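Local coordinates for protein dihydroorotase (Agrobacterium tumefaciens, PDB 2OGJ) that hydrolyses acetyl esters in vitro at a binuclear zinc centre, deacetylating acetyl-(R)-mandelate and, less efficiently, acetyl glycolate, at residues P71-L76 with V332-M337; I222-G226 with E257-L261; L133-S137 with E148-D154. All coordinates share one frame; numbering follows the deposited sequence.

Interaction 1 (P71-L76 with V332-M337)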
loop_
_atom_site.group_PDB
_atom_site.type_symbol
_atom_site.label_atom_id
_atom_site.label_comp_id
_atom_site.label_asym_id
_atom_site.label_seq_id
_atom_site.Cartn_x
_atom_site.Cartn_y
_atom_site.Cartn_z
ATOM N N PRO A 71 -7.574 48.121 13.913
ATOM C CA PRO A 71 -8.081 47.631 12.633
ATOM C C PRO A 71 -8.722 46.266 12.921
ATOM O O PRO A 71 -8.337 45.605 13.884
ATOM C CB PRO A 71 -6.818 47.551 11.768
ATOM C CG PRO A 71 -5.692 47.511 12.763
ATOM C CD PRO A 71 -6.140 48.432 13.840
ATOM N N GLY A 72 -9.714 45.872 12.131
ATOM C CA GLY A 72 -10.385 44.606 12.350
ATOM C C GLY A 72 -9.457 43.433 12.598
ATOM O O GLY A 72 -8.490 43.229 11.866
ATOM N N TRP A 73 -9.746 42.661 13.643
ATOM C CA TRP A 73 -8.941 41.500 13.992
ATOM C C TRP A 73 -8.905 40.500 12.848
ATOM O O TRP A 73 -9.914 40.292 12.164
ATOM C CB TRP A 73 -9.501 40.826 15.234
ATOM C CG TRP A 73 -9.331 41.620 16.480
ATOM C CD1 TRP A 73 -8.536 42.724 16.659
ATOM C CD2 TRP A 73 -9.914 41.327 17.754
ATOM N NE1 TRP A 73 -8.590 43.131 17.977
ATOM C CE2 TRP A 73 -9.428 42.292 18.668
ATOM C CE3 TRP A 73 -10.800 40.340 18.213
ATOM C CZ2 TRP A 73 -9.797 42.296 20.017
ATOM C CZ3 TRP A 73 -11.171 40.339 19.547
ATOM C CH2 TRP A 73 -10.668 41.315 20.439
ATOM N N VAL A 74 -7.730 39.888 12.664
ATOM C CA VAL A 74 -7.484 38.890 11.627
ATOM C C VAL A 74 -7.152 37.529 12.257
ATOM O O VAL A 74 -6.114 37.386 12.904
ATOM C CB VAL A 74 -6.273 39.293 10.742
ATOM C CG1 VAL A 74 -6.054 38.246 9.673
ATOM C CG2 VAL A 74 -6.491 40.666 10.109
ATOM N N ASP A 75 -8.026 36.537 12.102
ATOM C CA ASP A 75 -7.739 35.204 12.645
ATOM C C ASP A 75 -7.233 34.404 11.452
ATOM O O ASP A 75 -8.000 34.000 10.577
ATOM C CB ASP A 75 -8.986 34.549 13.249
ATOM C CG ASP A 75 -8.674 33.228 13.949
ATOM O OD1 ASP A 75 -9.531 32.714 14.695
ATOM O OD2 ASP A 75 -7.566 32.694 13.749
ATOM N N LEU A 76 -5.921 34.219 11.428
ATOM C CA LEU A 76 -5.206 33.526 10.366
ATOM C C LEU A 76 -5.452 32.023 10.287
ATOM O O LEU A 76 -4.990 31.359 9.345
ATOM C CB LEU A 76 -3.710 33.773 10.561
ATOM C CG LEU A 76 -2.728 33.224 9.551
ATOM C CD1 LEU A 76 -2.824 34.023 8.261
ATOM C CD2 LEU A 76 -1.335 33.289 10.139
ATOM N N VAL A 332 1.098 38.303 6.203
ATOM C CA VAL A 332 1.168 36.983 5.600
ATOM C C VAL A 332 0.208 36.877 4.424
ATOM O O VAL A 332 0.543 36.293 3.392
ATOM C CB VAL A 332 0.797 35.865 6.603
ATOM C CG1 VAL A 332 0.892 34.491 5.908
ATOM C CG2 VAL A 332 1.695 35.931 7.812
ATOM N N ILE A 333 -0.986 37.439 4.575
ATOM C CA ILE A 333 -1.956 37.340 3.499
ATOM C C ILE A 333 -1.922 38.518 2.546
ATOM O O ILE A 333 -2.759 38.639 1.651
ATOM C CB ILE A 333 -3.394 37.120 4.049
ATOM C CG1 ILE A 333 -3.727 38.156 5.108
ATOM C CG2 ILE A 333 -3.509 35.721 4.638
ATOM C CD1 ILE A 333 -5.131 38.059 5.608
ATOM N N ARG A 334 -0.926 39.373 2.726
ATOM C CA ARG A 334 -0.755 40.538 1.881
ATOM C C ARG A 334 -1.951 41.471 1.967
ATOM O O ARG A 334 -2.408 42.011 0.959
ATOM C CB ARG A 334 -0.503 40.102 0.427
ATOM C CG ARG A 334 0.860 39.426 0.223
ATOM C CD ARG A 334 0.954 38.651 -1.092
ATOM N NE ARG A 334 2.100 37.731 -1.107
ATOM C CZ ARG A 334 2.256 36.728 -1.974
ATOM N NH1 ARG A 334 1.341 36.494 -2.919
ATOM N NH2 ARG A 334 3.329 35.947 -1.890
ATOM N N LEU A 335 -2.460 41.649 3.180
ATOM C CA LEU A 335 -3.580 42.550 3.420
ATOM C C LEU A 335 -2.981 43.883 3.830
ATOM O O LEU A 335 -2.276 43.962 4.841
ATOM C CB LEU A 335 -4.469 42.027 4.550
ATOM C CG LEU A 335 -5.627 42.946 4.950
ATOM C CD1 LEU A 335 -6.452 43.290 3.705
ATOM C CD2 LEU A 335 -6.488 42.260 6.026
ATOM N N ASP A 336 -3.248 44.930 3.054
ATOM C CA ASP A 336 -2.689 46.236 3.382
ATOM C C ASP A 336 -3.309 46.787 4.642
ATOM O O ASP A 336 -4.529 46.881 4.737
ATOM C CB ASP A 336 -2.917 47.230 2.262
ATOM C CG ASP A 336 -2.609 48.644 2.697
ATOM O OD1 ASP A 336 -1.491 48.860 3.207
ATOM O OD2 ASP A 336 -3.477 49.532 2.542
HETATM N N MSE A 337 -2.478 47.175 5.603
HETATM C CA MSE A 337 -2.999 47.698 6.863
HETATM C C MSE A 337 -2.349 49.028 7.274
HETATM O O MSE A 337 -2.216 49.340 8.456
HETATM C CB MSE A 337 -2.826 46.631 7.954
HETATM C CG MSE A 337 -3.645 46.879 9.189
HETATM SE SE MSE A 337 -3.999 45.370 10.049
HETATM C CE MSE A 337 -5.387 44.856 9.183
#

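Interaction 2 (I222-G226 with E257-L261)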
loop_
_atom_site.group_PDB
_atom_site.type_symbol
_atom_site.label_atom_id
_atom_site.label_comp_id
_atom_site.label_asym_id
_atom_site.label_seq_id
_atom_site.Cartn_x
_atom_site.Cartn_y
_atom_site.Cartn_z
ATOM N N ILE A 222 13.122 23.001 5.956
ATOM C CA ILE A 222 12.640 23.247 4.599
ATOM C C ILE A 222 11.913 24.588 4.398
ATOM O O ILE A 222 11.880 25.119 3.291
ATOM C CB ILE A 222 11.750 22.053 4.110
ATOM C CG1 ILE A 222 10.834 22.491 2.977
ATOM C CG2 ILE A 222 10.968 21.482 5.243
ATOM C CD1 ILE A 222 11.539 22.571 1.646
ATOM N N LEU A 223 11.351 25.153 5.457
ATOM C CA LEU A 223 10.649 26.428 5.345
ATOM C C LEU A 223 11.593 27.601 5.098
ATOM O O LEU A 223 12.808 27.463 5.186
ATOM C CB LEU A 223 9.838 26.692 6.613
ATOM C CG LEU A 223 8.368 26.272 6.631
ATOM C CD1 LEU A 223 8.180 24.854 6.128
ATOM C CD2 LEU A 223 7.863 26.415 8.044
ATOM N N GLY A 224 11.023 28.763 4.807
ATOM C CA GLY A 224 11.810 29.957 4.530
ATOM C C GLY A 224 11.002 31.217 4.825
ATOM O O GLY A 224 9.853 31.128 5.246
ATOM N N PRO A 225 11.595 32.406 4.610
ATOM C CA PRO A 225 10.937 33.689 4.855
ATOM C C PRO A 225 9.486 33.782 4.392
ATOM O O PRO A 225 9.170 33.463 3.234
ATOM C CB PRO A 225 11.834 34.667 4.111
ATOM C CG PRO A 225 13.164 34.127 4.380
ATOM C CD PRO A 225 12.978 32.630 4.148
ATOM N N GLY A 226 8.611 34.229 5.300
ATOM C CA GLY A 226 7.199 34.377 4.977
ATOM C C GLY A 226 6.360 33.147 5.282
ATOM O O GLY A 226 5.149 33.248 5.510
ATOM N N GLU A 257 13.972 33.988 11.964
ATOM C CA GLU A 257 14.648 34.867 10.994
ATOM C C GLU A 257 13.854 34.877 9.679
ATOM O O GLU A 257 14.415 34.633 8.612
ATOM C CB GLU A 257 16.051 34.330 10.673
ATOM C CG GLU A 257 16.051 32.902 10.088
ATOM C CD GLU A 257 17.415 32.441 9.564
ATOM O OE1 GLU A 257 17.624 31.218 9.462
ATOM O OE2 GLU A 257 18.275 33.287 9.244
ATOM N N GLY A 258 12.556 35.145 9.754
ATOM C CA GLY A 258 11.744 35.158 8.557
ATOM C C GLY A 258 10.535 34.240 8.668
ATOM O O GLY A 258 9.446 34.610 8.234
ATOM N N ILE A 259 10.726 33.045 9.234
ATOM C CA ILE A 259 9.645 32.076 9.401
ATOM C C ILE A 259 8.657 32.542 10.467
ATOM O O ILE A 259 9.033 32.766 11.618
ATOM C CB ILE A 259 10.186 30.678 9.796
ATOM C CG1 ILE A 259 10.842 30.004 8.590
ATOM C CG2 ILE A 259 9.049 29.791 10.288
ATOM C CD1 ILE A 259 12.027 30.734 8.046
ATOM N N ARG A 260 7.390 32.667 10.080
ATOM C CA ARG A 260 6.352 33.118 10.989
ATOM C C ARG A 260 5.812 32.021 11.892
ATOM O O ARG A 260 5.405 30.949 11.422
ATOM C CB ARG A 260 5.201 33.717 10.197
ATOM C CG ARG A 260 5.625 34.707 9.128
ATOM C CD ARG A 260 6.569 35.758 9.673
ATOM N NE ARG A 260 6.648 36.904 8.781
ATOM C CZ ARG A 260 7.502 37.904 8.948
ATOM N NH1 ARG A 260 8.342 37.883 9.973
ATOM N NH2 ARG A 260 7.510 38.921 8.100
ATOM N N LEU A 261 5.824 32.287 13.196
ATOM C CA LEU A 261 5.297 31.322 14.157
ATOM C C LEU A 261 3.849 31.715 14.480
ATOM O O LEU A 261 3.574 32.864 14.834
ATOM C CB LEU A 261 6.153 31.275 15.435
ATOM C CG LEU A 261 7.636 30.895 15.298
ATOM C CD1 LEU A 261 8.244 30.754 16.653
ATOM C CD2 LEU A 261 7.826 29.578 14.611
#

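Interaction 3 (L133-S137 with E148-D154)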
loop_
_atom_site.group_PDB
_atom_site.type_symbol
_atom_site.label_atom_id
_atom_site.label_comp_id
_atom_site.label_asym_id
_atom_site.label_seq_id
_atom_site.Cartn_x
_atom_site.Cartn_y
_atom_site.Cartn_z
ATOM N N LEU A 133 -4.880 27.009 0.456
ATOM C CA LEU A 133 -5.329 25.834 -0.270
ATOM C C LEU A 133 -4.555 24.629 0.262
ATOM O O LEU A 133 -3.333 24.657 0.393
ATOM C CB LEU A 133 -5.078 25.994 -1.766
ATOM C CG LEU A 133 -5.744 24.968 -2.697
ATOM C CD1 LEU A 133 -7.251 25.072 -2.565
ATOM C CD2 LEU A 133 -5.296 25.212 -4.158
ATOM N N ASN A 134 -5.278 23.569 0.586
ATOM C CA ASN A 134 -4.646 22.365 1.090
ATOM C C ASN A 134 -3.879 21.696 -0.048
ATOM O O ASN A 134 -4.329 21.706 -1.189
ATOM C CB ASN A 134 -5.696 21.408 1.649
ATOM C CG ASN A 134 -5.103 20.383 2.584
ATOM O OD1 ASN A 134 -4.132 19.710 2.256
ATOM N ND2 ASN A 134 -5.687 20.259 3.759
ATOM N N LEU A 135 -2.712 21.140 0.279
ATOM C CA LEU A 135 -1.854 20.457 -0.686
ATOM C C LEU A 135 -2.626 19.232 -1.167
ATOM O O LEU A 135 -2.512 18.826 -2.329
ATOM C CB LEU A 135 -0.547 20.023 -0.013
ATOM C CG LEU A 135 0.725 19.836 -0.836
ATOM C CD1 LEU A 135 1.504 18.688 -0.267
ATOM C CD2 LEU A 135 0.401 19.556 -2.265
ATOM N N GLY A 136 -3.406 18.657 -0.257
ATOM C CA GLY A 136 -4.218 17.498 -0.582
ATOM C C GLY A 136 -5.483 17.918 -1.322
ATOM O O GLY A 136 -6.044 18.967 -1.037
ATOM N N SER A 137 -5.938 17.106 -2.270
ATOM C CA SER A 137 -7.113 17.425 -3.070
ATOM C C SER A 137 -8.454 17.463 -2.324
ATOM O O SER A 137 -9.229 18.407 -2.468
ATOM C CB SER A 137 -7.215 16.439 -4.237
ATOM O OG SER A 137 -6.176 16.637 -5.170
ATOM N N GLU A 148 -6.040 13.539 4.118
ATOM C CA GLU A 148 -5.985 14.117 2.790
ATOM C C GLU A 148 -4.637 14.000 2.077
ATOM O O GLU A 148 -4.551 14.252 0.874
ATOM C CB GLU A 148 -6.444 15.581 2.824
ATOM C CG GLU A 148 -5.467 16.590 3.441
ATOM C CD GLU A 148 -5.547 16.695 4.958
ATOM O OE1 GLU A 148 -4.982 17.663 5.514
ATOM O OE2 GLU A 148 -6.161 15.826 5.610
ATOM N N LEU A 149 -3.591 13.621 2.813
ATOM C CA LEU A 149 -2.253 13.445 2.232
ATOM C C LEU A 149 -1.736 12.046 2.499
ATOM O O LEU A 149 -0.683 11.877 3.105
ATOM C CB LEU A 149 -1.250 14.445 2.802
ATOM C CG LEU A 149 -1.195 15.816 2.141
ATOM C CD1 LEU A 149 -0.150 16.657 2.840
ATOM C CD2 LEU A 149 -0.847 15.666 0.684
ATOM N N ARG A 150 -2.493 11.056 2.028
ATOM C CA ARG A 150 -2.164 9.644 2.194
ATOM C C ARG A 150 -1.077 9.159 1.240
ATOM O O ARG A 150 -0.443 8.132 1.504
ATOM C CB ARG A 150 -3.431 8.792 2.013
ATOM C CG ARG A 150 -4.489 9.075 3.065
ATOM C CD ARG A 150 -5.821 8.439 2.731
ATOM N NE ARG A 150 -5.707 6.999 2.560
ATOM C CZ ARG A 150 -6.752 6.183 2.488
ATOM N NH1 ARG A 150 -7.983 6.675 2.573
ATOM N NH2 ARG A 150 -6.568 4.876 2.334
ATOM N N ASP A 151 -0.870 9.888 0.143
ATOM C CA ASP A 151 0.137 9.548 -0.860
ATOM C C ASP A 151 0.084 10.553 -2.016
ATOM O O ASP A 151 -0.698 11.490 -1.964
ATOM C CB ASP A 151 -0.078 8.119 -1.368
ATOM C CG ASP A 151 -1.508 7.849 -1.765
ATOM O OD1 ASP A 151 -2.052 8.608 -2.595
ATOM O OD2 ASP A 151 -2.088 6.872 -1.246
ATOM N N ILE A 152 0.898 10.372 -3.055
ATOM C CA ILE A 152 0.895 11.335 -4.157
ATOM C C ILE A 152 -0.327 11.377 -5.038
ATOM O O ILE A 152 -0.430 12.266 -5.868
ATOM C CB ILE A 152 2.115 11.186 -5.120
ATOM C CG1 ILE A 152 2.558 9.731 -5.177
ATOM C CG2 ILE A 152 3.212 12.171 -4.743
ATOM C CD1 ILE A 152 1.578 8.837 -5.822
ATOM N N LYS A 153 -1.238 10.420 -4.912
ATOM C CA LYS A 153 -2.429 10.501 -5.743
ATOM C C LYS A 153 -3.303 11.621 -5.150
ATOM O O LYS A 153 -4.168 12.182 -5.824
ATOM C CB LYS A 153 -3.182 9.160 -5.791
ATOM C CG LYS A 153 -2.325 7.984 -6.288
ATOM C CD LYS A 153 -3.137 6.845 -6.960
ATOM C CE LYS A 153 -4.217 6.196 -6.066
ATOM N NZ LYS A 153 -3.660 5.469 -4.886
ATOM N N ASP A 154 -3.046 11.957 -3.889
ATOM C CA ASP A 154 -3.779 13.012 -3.204
ATOM C C ASP A 154 -3.295 14.399 -3.628
ATOM O O ASP A 154 -3.969 15.391 -3.367
ATOM C CB ASP A 154 -3.615 12.887 -1.689
ATOM C CG ASP A 154 -4.309 11.677 -1.120
ATOM O OD1 ASP A 154 -5.555 11.621 -1.202
ATOM O OD2 ASP A 154 -3.613 10.785 -0.585
HETATM O O HOH W 1 -5.356 14.208 -6.893
#

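Interaction 1 (P71-L76 with V332-M337)
P71 and the selenomethionine M337 meet at one end of this wholly apolar contact. Their side chains cross at about a right angle. The ring carbon CG of P71 lies 3.8 Å from SE of M337, and CB of P71 is 4.0 Å from CE of M337. The M337 chain bends at its last torsion (chi3 -85°). This turns CE back toward the strand, where it is 4.4 Å from CG2 of V74.

V74 divides its two methyls between partners. CG1, anti to the backbone N, is 4.2 Å from CD1 of I333, and the two side chains run past each other in opposite directions. CG2 faces CD2 of L335 at 4.4 Å. Further along, CD1 of L76 touches CG2 of I333 at 4.1 Å and also reaches CB of V332.

The strand 68-75 is the first of the TIM barrel, and residues 332-337 form the exit from helix 327-332. A Schellman motif ends that helix. R334, at positive phi (61°), is its C-prime residue, and L335 N bonds back to the A330 carbonyl.

No hydrogen bond crosses between the two segments. The carboxylate of D75 is engaged elsewhere: OD1 bonds T290 OG1, and OD2 takes the backbone N-H of the zinc ligand H77. T102 on the adjacent strand 100-106 packs against V74, I333 and L335.

Interaction 2 (I222-G226 with E257-L261)
I259 sets its CD1 methyl over one face of the G224-P225 peptide group. CD1 of I259 stands almost straight above C of G224, at 3.4 Å, and is 3.8 Å from N of P225. CG1 of I259 is also close, 3.7 Å from O of G224. CG1 leaves CB anti to the carbonyl carbon (chi1 -74°), which points the ethyl branch at this peptide. Beside this peptide, CG of P225 is 4.4 Å from O of E257, a loose approach.

L223 extends the apolar patch. Its CB lies 4.0 Å from CG1 of I259, and both residues also pack on V229 of strand 228-230.

One hydrogen bond joins the backbones. G226 N donates to G258 O at 3.1 Å, and the bond is nearly straight (169° at the hydrogen). The donor approaches from above the carbonyl plane, 57° out of it. Both residues of this bond are glycines with positive phi, which suits residues without a side chain. Beyond it, the aliphatic CG of R260 lies 3.9 Å from O of G226.

Residues 223-226 belong to the loop between helix 216-222 and strand 228-230. The segment 257-261 leads into strand 260-262. These strands are parallel neighbours, and R260 makes backbone bonds with D227 and V229. The contact thus joins two successive helix-to-strand connections at the N-terminal ends of TIM-barrel strands, the end away from the zinc ligands H208 and H231.

Interaction 3 (L133-S137 with E148-D154)
N134 and E148 join through one side-chain hydrogen bond, from ND2 of N134 to OE1 of E148 at 3.2 Å. The acceptor lies close to the amide plane, but OE1 is met from above the carboxylate plane, and the planes are 80° apart. CG of E148 sits between the backbone N and the carbonyl carbon (chi1 74°), and a bend at chi2 (-84°) carries the carboxylate to N134. S137 N donates to O of D154 at 2.8 Å. CA of G136 makes CH...O contacts with O of E148 (3.6 Å) and O of D154 (3.5 Å). CD1 of L135 packs on CD2 of L149 at 3.9 Å.

Both segments belong to the long loop after TIM-barrel strand 128-132, on the zinc side of the barrel. The side chain of E148 is about 8 Å from a zinc ion.

An Asx turn fixes the N134 amide: OD1 of N134 accepts G136 N at 2.8 Å, while ND2 also bonds G107 O. OE2 of E148 forms a salt bridge with R177, and S137 OG bonds E111. A water donates to S137 OG and K153 O. Across the subunit interface, R150 NH2 forms a salt bridge with D151 of a second subunit.

In the fold
All three contacts lie in the TIM-barrel part of the chain. Interaction 1 brings the first barrel strand together with the exit of helix 327-332, 256 residues on. Interactions 3 and 2 follow in that order within this span. Their centres lie about 18 Å (1 and 2), about 27 Å (1 and 3) and about 23 Å (2 and 3) apart, and none touches another. Interaction 3 lies at the zinc-bearing end, close to H79 and H208. Interaction 2 joins the connections that lead into parallel strands 228-230 and 260-262, at the opposite end. Other subunits reach interaction 3 but not interactions 1 and 2, so one loop borders both the metal site and the assembly interface.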